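Local coordinates for protein lasso peptide isopeptidase AtxE2 (Asticcacaulis excentricus, PDB 5TXE) that hydrolyses the isopeptide bond of the lasso peptides astexin-2 and astexin-3, turning these threaded molecules into linear peptides, at residues Y108-I113 with N635-K640; T240-A243 with T247-A250; T406-N409 with I413-F416. The protein carries 1 engineered substitution. All coordinates share one frame; numbering follows the deposited sequence.

The chain first runs through the antiparallel sheets of its beta-propeller, then through an alpha/beta-hydrolase domain. Contact 1 begins in the loop between strands 100-104 and 133-134. It closes 522 residues further on, in the loop after strand 628-633, and so brings a propeller loop against the catalytic domain. Contacts 2 and 3 both fall within this long span, one after the other. Contact 2 is a short closure at the surface, joining edge strand 240-243 to the helix that follows it. Contact 3 closes the hairpin 401-408/414-421 at one side of the hydrolase sheet. The centres of contacts 2 and 3 lie about 53 Å apart, on opposite sides of the chain's centre.

Contact 1. Residues Y108-I113 with N635-K640; sequences YLFWTI and NEHHVK
Phe-110 and His-637 carry this contact as a T-shaped (edge-to-face) aromatic pair. It joins a propeller loop to the hydrolase-domain loop that holds His-638, the probable charge-relay histidine. Along the first segment, Tyr-108 comes first. Its ring lies next to Phe-110, whose CD1 sits in plane at the tyrosine edge. Its OH is hydrogen-bonded to Gly-125 O.

Phe-110 and His-637 both reach across the gap. The CB of Phe-110 points toward the other loop. Its CG stands beside the backbone N and anti to the carbonyl carbon (chi1 -71°), and this sets the CZ end of the ring against His-637. The imidazole of His-637 presents an edge to the face of that ring. The ring planes are 73° apart and the centroids 4.7 Å apart. CD2 and NE2 of His-637 do the touching. CD2 is 3.5 Å from Phe-110 CZ, and NE2 is 3.6 Å from the same CZ. The backbones stay well apart, with 10.1 Å between the CA atoms of Phe-110 and His-637.

Further on, Trp-111 and Ile-113 turn to the bound peptide and pack on its apolar side chains. Val-639 packs on the peptide too, and His-638 NE2 is hydrogen-bonded to its backbone. The two loops therefore border the same substrate site.

His-637 ND1 is hydrogen-bonded to Glu-609 OE1, which probably helps fix the rotation of the imidazole. The C-H at CD2 is likely to carry a partial positive charge, which would suit the electron-rich face of the phenylalanine. The contact thus joins the two domains through ring electrostatics and van der Waals packing, beside the bound lasso peptide.

Contact 2. Residues T240-A243 with T247-A250; sequences TRRA and TEVA
Glu-248 and Arg-242 form a two-pronged salt bridge between a helix and the edge strand of a propeller sheet. Strand 240-243 is the last of four antiparallel strands, and helix 246-253 follows it directly. On the helix, Glu-248 points toward the strand with its chain extended beyond CG. Its carboxylate meets the guanidinium end-on, the two planes only 20° apart. Glu-248 OE1 takes Arg-242 NH1 on its syn lone pair at 2.9 Å, with a nearly straight bond (170°). The other oxygen, OE2, is 2.6 Å from Arg-242 NH2 and is met on its syn side, somewhat out of the carboxylate plane. OE1 is also hydrogen-bonded to Thr-245 N, just before the helix. A glutamine here would probably leave the arginine without its countercharge and break up the paired grip. The glutamate side chain also packs on Val-233 and Ile-185, from two strands of the same sheet. The arginine end has a further tie within its own segment, which helps fix the guanidinium in place: NH1 of Arg-242 donates to Ala-243 O at 3.0 Å, tilted 17° from that carbonyl plane.

Contact 3. Residues T406-N409 with I413-F416; sequences TLRN and IEVF
Leu-407 and Val-415 form a hydrogen-bonded pair near the turn end of an antiparallel beta hairpin. Its strands, 401-408 and 414-421, are the first two of the mixed sheet of the alpha/beta-hydrolase domain. Val-415 N donates to Leu-407 O at 2.8 Å, and Leu-407 N returns a longer bond of 3.2 Å to Val-415 O. Their side chains lie side by side on the same face, with Leu-407 CD1 4.0 Å from Val-415 CB. Toward the turn, Asn-409 N donates to Ile-413 O at 2.9 Å. The side-chain amide of Asn-409 bridges the turn. With chi1 at 76° its CG sits between the backbone N and the carbonyl carbon, and OD1 accepts from both Asn-411 N and Ile-413 N. The Ile-413 N bond, 3.0 Å to Asn-409 OD1, comes from above the amide's carbonyl plane, 54° out of it.

On the other face, Arg-408 and Glu-414 form a non-hydrogen-bonded pair. Their salt bridge is long, 3.6 Å from Arg-408 NH2 to Glu-414 OE2, and the two flat groups are turned 67° apart. Stronger polar partners lie elsewhere: Arg-408 NH1 bonds Gly-412 O, and Glu-414 OE1 bonds Ala-325 N. Thr-406, Arg-408 and Glu-414 all pack on Trp-324.

Further out, Phe-416 stacks on His-468. Helix 494-512 packs against the side chains of Leu-407, Asn-409, Ile-413 and Val-415, so the hairpin sits on a helix of the domain. That helix also helps position the amide, for Asn-409 ND2 is hydrogen-bonded to Thr-502 OG1.

Contact 1. Residues Y108-I113 with N635-K640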
loop_
_atom_site.group_PDB
_atom_site.type_symbol
_atom_site.label_atom_id
_atom_site.label_comp_id
_atom_site.label_asym_id
_atom_site.label_seq_id
_atom_site.Cartn_x
_atom_site.Cartn_y
_atom_site.Cartn_z
ATOM N N TYR A 108 1.030 8.016 15.206
ATOM C CA TYR A 108 0.830 7.213 14.017
ATOM C C TYR A 108 -0.117 6.109 14.382
ATOM O O TYR A 108 0.180 5.288 15.201
ATOM C CB TYR A 108 2.160 6.687 13.514
ATOM C CG TYR A 108 2.200 6.018 12.169
ATOM C CD1 TYR A 108 1.791 4.705 12.029
ATOM C CD2 TYR A 108 2.764 6.639 11.086
ATOM C CE1 TYR A 108 1.900 4.044 10.834
ATOM C CE2 TYR A 108 2.868 5.984 9.844
ATOM C CZ TYR A 108 2.430 4.694 9.716
ATOM O OH TYR A 108 2.492 3.981 8.521
ATOM N N LEU A 109 -1.294 6.144 13.764
ATOM C CA LEU A 109 -2.388 5.231 14.058
ATOM C C LEU A 109 -2.398 4.091 13.029
ATOM O O LEU A 109 -2.640 4.299 11.839
ATOM C CB LEU A 109 -3.704 5.998 14.056
ATOM C CG LEU A 109 -4.887 5.403 14.788
ATOM C CD1 LEU A 109 -6.074 6.338 14.717
ATOM C CD2 LEU A 109 -5.306 4.050 14.251
ATOM N N PHE A 110 -2.105 2.886 13.483
ATOM C CA PHE A 110 -1.961 1.784 12.565
ATOM C C PHE A 110 -3.314 1.338 11.985
ATOM O O PHE A 110 -4.295 1.258 12.698
ATOM C CB PHE A 110 -1.307 0.597 13.252
ATOM C CG PHE A 110 0.142 0.810 13.543
ATOM C CD1 PHE A 110 1.053 0.982 12.525
ATOM C CD2 PHE A 110 0.603 0.838 14.868
ATOM C CE1 PHE A 110 2.408 1.216 12.775
ATOM C CE2 PHE A 110 1.947 1.067 15.138
ATOM C CZ PHE A 110 2.841 1.267 14.077
ATOM N N TRP A 111 -3.312 0.975 10.717
ATOM C CA TRP A 111 -4.452 0.311 10.124
ATOM C C TRP A 111 -4.436 -1.128 10.567
ATOM O O TRP A 111 -3.485 -1.833 10.281
ATOM C CB TRP A 111 -4.309 0.389 8.597
ATOM C CG TRP A 111 -5.510 -0.049 7.794
ATOM C CD1 TRP A 111 -6.671 -0.621 8.255
ATOM C CD2 TRP A 111 -5.647 0.044 6.368
ATOM N NE1 TRP A 111 -7.504 -0.888 7.192
ATOM C CE2 TRP A 111 -6.895 -0.489 6.032
ATOM C CE3 TRP A 111 -4.820 0.528 5.341
ATOM C CZ2 TRP A 111 -7.378 -0.480 4.721
ATOM C CZ3 TRP A 111 -5.273 0.486 4.037
ATOM C CH2 TRP A 111 -6.548 -0.014 3.742
ATOM N N THR A 112 -5.442 -1.572 11.303
ATOM C CA THR A 112 -5.509 -2.959 11.727
ATOM C C THR A 112 -6.843 -3.517 11.361
ATOM O O THR A 112 -7.814 -2.785 11.261
ATOM C CB THR A 112 -5.327 -3.162 13.280
ATOM O OG1 THR A 112 -6.306 -2.438 14.029
ATOM C CG2 THR A 112 -3.936 -2.740 13.714
ATOM N N ILE A 113 -6.889 -4.818 11.122
ATOM C CA ILE A 113 -8.145 -5.533 10.821
ATOM C C ILE A 113 -8.124 -6.942 11.420
ATOM O O ILE A 113 -7.033 -7.475 11.753
ATOM C CB ILE A 113 -8.360 -5.719 9.283
ATOM C CG1 ILE A 113 -7.191 -6.484 8.643
ATOM C CG2 ILE A 113 -8.569 -4.404 8.562
ATOM C CD1 ILE A 113 -7.544 -7.089 7.266
ATOM N N ASN A 635 10.896 -2.238 17.293
ATOM C CA ASN A 635 9.520 -1.795 17.293
ATOM C C ASN A 635 9.031 -1.379 15.857
ATOM O O ASN A 635 8.476 -0.292 15.667
ATOM C CB ASN A 635 9.348 -0.637 18.281
ATOM C CG ASN A 635 7.879 -0.300 18.497
ATOM O OD1 ASN A 635 7.029 -1.132 18.263
ATOM N ND2 ASN A 635 7.575 0.925 18.841
ATOM N N GLU A 636 9.221 -2.276 14.888
ATOM C CA GLU A 636 8.852 -2.012 13.543
ATOM C C GLU A 636 7.927 -3.106 13.040
ATOM O O GLU A 636 7.700 -4.079 13.705
ATOM C CB GLU A 636 10.059 -1.959 12.650
ATOM C CG GLU A 636 10.750 -0.622 12.635
ATOM C CD GLU A 636 9.895 0.459 11.991
ATOM O OE1 GLU A 636 8.790 0.145 11.523
ATOM O OE2 GLU A 636 10.336 1.647 11.997
ATOM N N HIS A 637 7.393 -2.901 11.841
ATOM C CA HIS A 637 6.408 -3.796 11.276
ATOM C C HIS A 637 6.820 -4.108 9.827
ATOM O O HIS A 637 7.798 -3.593 9.293
ATOM C CB HIS A 637 5.021 -3.151 11.331
ATOM C CG HIS A 637 4.577 -2.845 12.698
ATOM N ND1 HIS A 637 4.229 -3.834 13.585
ATOM C CD2 HIS A 637 4.566 -1.687 13.395
ATOM C CE1 HIS A 637 3.952 -3.288 14.755
ATOM N NE2 HIS A 637 4.189 -1.989 14.672
ATOM N N HIS A 638 6.062 -5.006 9.255
ATOM C CA HIS A 638 6.186 -5.483 7.882
ATOM C C HIS A 638 6.446 -4.350 6.914
ATOM O O HIS A 638 7.350 -4.452 6.096
ATOM C CB HIS A 638 4.858 -6.217 7.589
ATOM C CG HIS A 638 4.702 -6.721 6.211
ATOM N ND1 HIS A 638 5.437 -7.769 5.731
ATOM C CD2 HIS A 638 3.840 -6.372 5.219
ATOM C CE1 HIS A 638 5.076 -8.021 4.483
ATOM N NE2 HIS A 638 4.115 -7.177 4.148
ATOM N N VAL A 639 5.713 -3.256 7.059
ATOM C CA VAL A 639 6.063 -1.956 6.455
ATOM C C VAL A 639 6.530 -1.008 7.588
ATOM O O VAL A 639 5.874 -0.940 8.648
ATOM C CB VAL A 639 4.814 -1.395 5.772
ATOM C CG1 VAL A 639 4.989 0.053 5.387
ATOM C CG2 VAL A 639 4.486 -2.242 4.546
ATOM N N LYS A 640 7.626 -0.282 7.386
ATOM C CA LYS A 640 8.238 0.471 8.470
ATOM C C LYS A 640 7.560 1.803 8.623
ATOM O O LYS A 640 7.073 2.315 7.673
ATOM C CB LYS A 640 9.737 0.633 8.296
ATOM C CG LYS A 640 10.474 -0.681 8.338
ATOM C CD LYS A 640 11.943 -0.494 8.036
ATOM C CE LYS A 640 12.712 -1.800 8.091
ATOM N NZ LYS A 640 12.476 -2.664 6.894
#

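Contact 2. Residues T240-A243 with T247-A250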
loop_
_atom_site.group_PDB
_atom_site.type_symbol
_atom_site.label_atom_id
_atom_site.label_comp_id
_atom_site.label_asym_id
_atom_site.label_seq_id
_atom_site.Cartn_x
_atom_site.Cartn_y
_atom_site.Cartn_z
ATOM N N THR A 240 -23.957 13.002 28.138
ATOM C CA THR A 240 -24.545 11.684 28.424
ATOM C C THR A 240 -24.447 10.778 27.199
ATOM O O THR A 240 -24.414 11.230 26.059
ATOM C CB THR A 240 -26.024 11.738 28.906
ATOM O OG1 THR A 240 -26.799 12.477 27.963
ATOM C CG2 THR A 240 -26.136 12.404 30.269
ATOM N N ARG A 241 -24.403 9.501 27.513
ATOM C CA ARG A 241 -24.296 8.420 26.579
ATOM C C ARG A 241 -25.492 7.528 26.721
ATOM O O ARG A 241 -25.926 7.264 27.850
ATOM C CB ARG A 241 -23.107 7.545 26.942
ATOM C CG ARG A 241 -21.804 8.033 26.361
ATOM C CD ARG A 241 -20.645 8.003 27.345
ATOM N NE ARG A 241 -19.404 8.466 26.713
ATOM C CZ ARG A 241 -18.185 8.091 27.065
ATOM N NH1 ARG A 241 -17.980 7.209 28.028
ATOM N NH2 ARG A 241 -17.160 8.603 26.422
ATOM N N ARG A 242 -25.915 6.951 25.609
ATOM C CA ARG A 242 -27.025 5.996 25.613
ATOM C C ARG A 242 -26.790 4.947 24.529
ATOM O O ARG A 242 -25.941 5.132 23.654
ATOM C CB ARG A 242 -28.320 6.752 25.330
ATOM C CG ARG A 242 -28.336 7.442 23.964
ATOM C CD ARG A 242 -29.741 7.886 23.528
ATOM N NE ARG A 242 -29.761 8.697 22.300
ATOM C CZ ARG A 242 -29.783 8.184 21.063
ATOM N NH1 ARG A 242 -29.770 6.859 20.869
ATOM N NH2 ARG A 242 -29.783 8.985 20.017
ATOM N N ALA A 243 -27.552 3.864 24.565
ATOM C CA ALA A 243 -27.426 2.854 23.532
ATOM C C ALA A 243 -27.922 3.455 22.224
ATOM O O ALA A 243 -28.759 4.367 22.239
ATOM C CB ALA A 243 -28.235 1.630 23.861
ATOM N N THR A 247 -31.622 1.940 13.805
ATOM C CA THR A 247 -31.613 2.915 12.746
ATOM C C THR A 247 -30.332 3.754 12.728
ATOM O O THR A 247 -29.679 3.979 11.670
ATOM C CB THR A 247 -32.795 3.892 13.030
ATOM O OG1 THR A 247 -33.891 3.148 13.601
ATOM C CG2 THR A 247 -33.208 4.664 11.784
ATOM N N GLU A 248 -30.026 4.286 13.906
ATOM C CA GLU A 248 -28.759 4.975 14.140
ATOM C C GLU A 248 -27.519 4.109 13.830
ATOM O O GLU A 248 -26.570 4.548 13.173
ATOM C CB GLU A 248 -28.708 5.414 15.588
ATOM C CG GLU A 248 -29.655 6.581 15.838
ATOM C CD GLU A 248 -29.825 6.839 17.311
ATOM O OE1 GLU A 248 -29.514 5.932 18.107
ATOM O OE2 GLU A 248 -30.238 7.940 17.681
ATOM N N VAL A 249 -27.565 2.871 14.300
ATOM C CA VAL A 249 -26.535 1.921 14.043
ATOM C C VAL A 249 -26.317 1.710 12.552
ATOM O O VAL A 249 -25.167 1.808 12.081
ATOM C CB VAL A 249 -26.856 0.588 14.675
ATOM C CG1 VAL A 249 -25.934 -0.484 14.106
ATOM C CG2 VAL A 249 -26.739 0.663 16.193
ATOM N N ALA A 250 -27.373 1.421 11.802
ATOM C CA ALA A 250 -27.196 1.306 10.348
ATOM C C ALA A 250 -26.596 2.590 9.724
ATOM O O ALA A 250 -25.791 2.506 8.804
ATOM C CB ALA A 250 -28.502 0.908 9.695
#

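Contact 3. Residues T406-N409 with I413-F416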
loop_
_atom_site.group_PDB
_atom_site.type_symbol
_atom_site.label_atom_id
_atom_site.label_comp_id
_atom_site.label_asym_id
_atom_site.label_seq_id
_atom_site.Cartn_x
_atom_site.Cartn_y
_atom_site.Cartn_z
ATOM N N THR A 406 7.090 -0.276 -22.120
ATOM C CA THR A 406 6.065 -1.227 -22.411
ATOM C C THR A 406 6.585 -2.353 -23.237
ATOM O O THR A 406 7.415 -2.187 -24.142
ATOM C CB THR A 406 4.908 -0.587 -23.200
ATOM O OG1 THR A 406 5.431 -0.009 -24.380
ATOM C CG2 THR A 406 4.160 0.502 -22.380
ATOM N N LEU A 407 6.113 -3.537 -22.905
ATOM C CA LEU A 407 6.438 -4.672 -23.677
ATOM C C LEU A 407 5.420 -5.788 -23.417
ATOM O O LEU A 407 4.548 -5.674 -22.529
ATOM C CB LEU A 407 7.873 -5.138 -23.431
ATOM C CG LEU A 407 8.316 -5.607 -22.039
ATOM C CD1 LEU A 407 7.851 -7.020 -21.691
ATOM C CD2 LEU A 407 9.851 -5.559 -22.007
ATOM N N ARG A 408 5.489 -6.820 -24.248
ATOM C CA ARG A 408 4.666 -7.968 -24.060
ATOM C C ARG A 408 5.688 -8.965 -23.656
ATOM O O ARG A 408 6.755 -9.005 -24.259
ATOM C CB ARG A 408 3.965 -8.388 -25.339
ATOM C CG ARG A 408 2.890 -9.433 -25.079
ATOM C CD ARG A 408 2.132 -9.810 -26.350
ATOM N NE ARG A 408 1.252 -8.765 -26.883
ATOM C CZ ARG A 408 0.041 -8.485 -26.423
ATOM N NH1 ARG A 408 -0.462 -9.105 -25.354
ATOM N NH2 ARG A 408 -0.680 -7.534 -27.000
ATOM N N ASN A 409 5.400 -9.722 -22.612
ATOM C CA ASN A 409 6.379 -10.645 -22.108
ATOM C C ASN A 409 6.284 -11.957 -22.858
ATOM O O ASN A 409 5.373 -12.146 -23.683
ATOM C CB ASN A 409 6.298 -10.784 -20.566
ATOM C CG ASN A 409 5.137 -11.613 -20.059
ATOM O OD1 ASN A 409 4.467 -12.301 -20.800
ATOM N ND2 ASN A 409 4.870 -11.513 -18.733
ATOM N N ILE A 413 1.886 -11.460 -22.133
ATOM C CA ILE A 413 1.143 -10.574 -21.225
ATOM C C ILE A 413 1.696 -9.190 -21.345
ATOM O O ILE A 413 2.891 -9.006 -21.430
ATOM C CB ILE A 413 1.218 -11.092 -19.782
ATOM C CG1 ILE A 413 0.432 -12.392 -19.677
ATOM C CG2 ILE A 413 0.699 -10.052 -18.801
ATOM C CD1 ILE A 413 0.895 -13.287 -18.563
ATOM N N GLU A 414 0.810 -8.223 -21.386
ATOM C CA GLU A 414 1.201 -6.822 -21.474
ATOM C C GLU A 414 1.824 -6.370 -20.158
ATOM O O GLU A 414 1.291 -6.629 -19.102
ATOM C CB GLU A 414 -0.024 -5.935 -21.772
ATOM C CG GLU A 414 -0.692 -6.265 -23.116
ATOM C CD GLU A 414 -1.950 -5.460 -23.421
ATOM O OE1 GLU A 414 -2.335 -4.532 -22.671
ATOM O OE2 GLU A 414 -2.509 -5.727 -24.486
ATOM N N VAL A 415 2.943 -5.677 -20.253
ATOM C CA VAL A 415 3.674 -5.217 -19.100
ATOM C C VAL A 415 3.956 -3.728 -19.231
ATOM O O VAL A 415 4.310 -3.274 -20.315
ATOM C CB VAL A 415 5.015 -5.918 -19.058
ATOM C CG1 VAL A 415 5.877 -5.354 -17.924
ATOM C CG2 VAL A 415 4.807 -7.410 -18.899
ATOM N N PHE A 416 3.802 -2.965 -18.147
ATOM C CA PHE A 416 4.468 -1.667 -18.118
ATOM C C PHE A 416 5.421 -1.582 -16.921
ATOM O O PHE A 416 5.311 -2.383 -15.965
ATOM C CB PHE A 416 3.458 -0.523 -18.165
ATOM C CG PHE A 416 2.845 -0.156 -16.816
ATOM C CD1 PHE A 416 1.685 -0.763 -16.369
ATOM C CD2 PHE A 416 3.417 0.851 -16.038
ATOM C CE1 PHE A 416 1.090 -0.391 -15.165
ATOM C CE2 PHE A 416 2.863 1.215 -14.817
ATOM C CZ PHE A 416 1.689 0.600 -14.384
#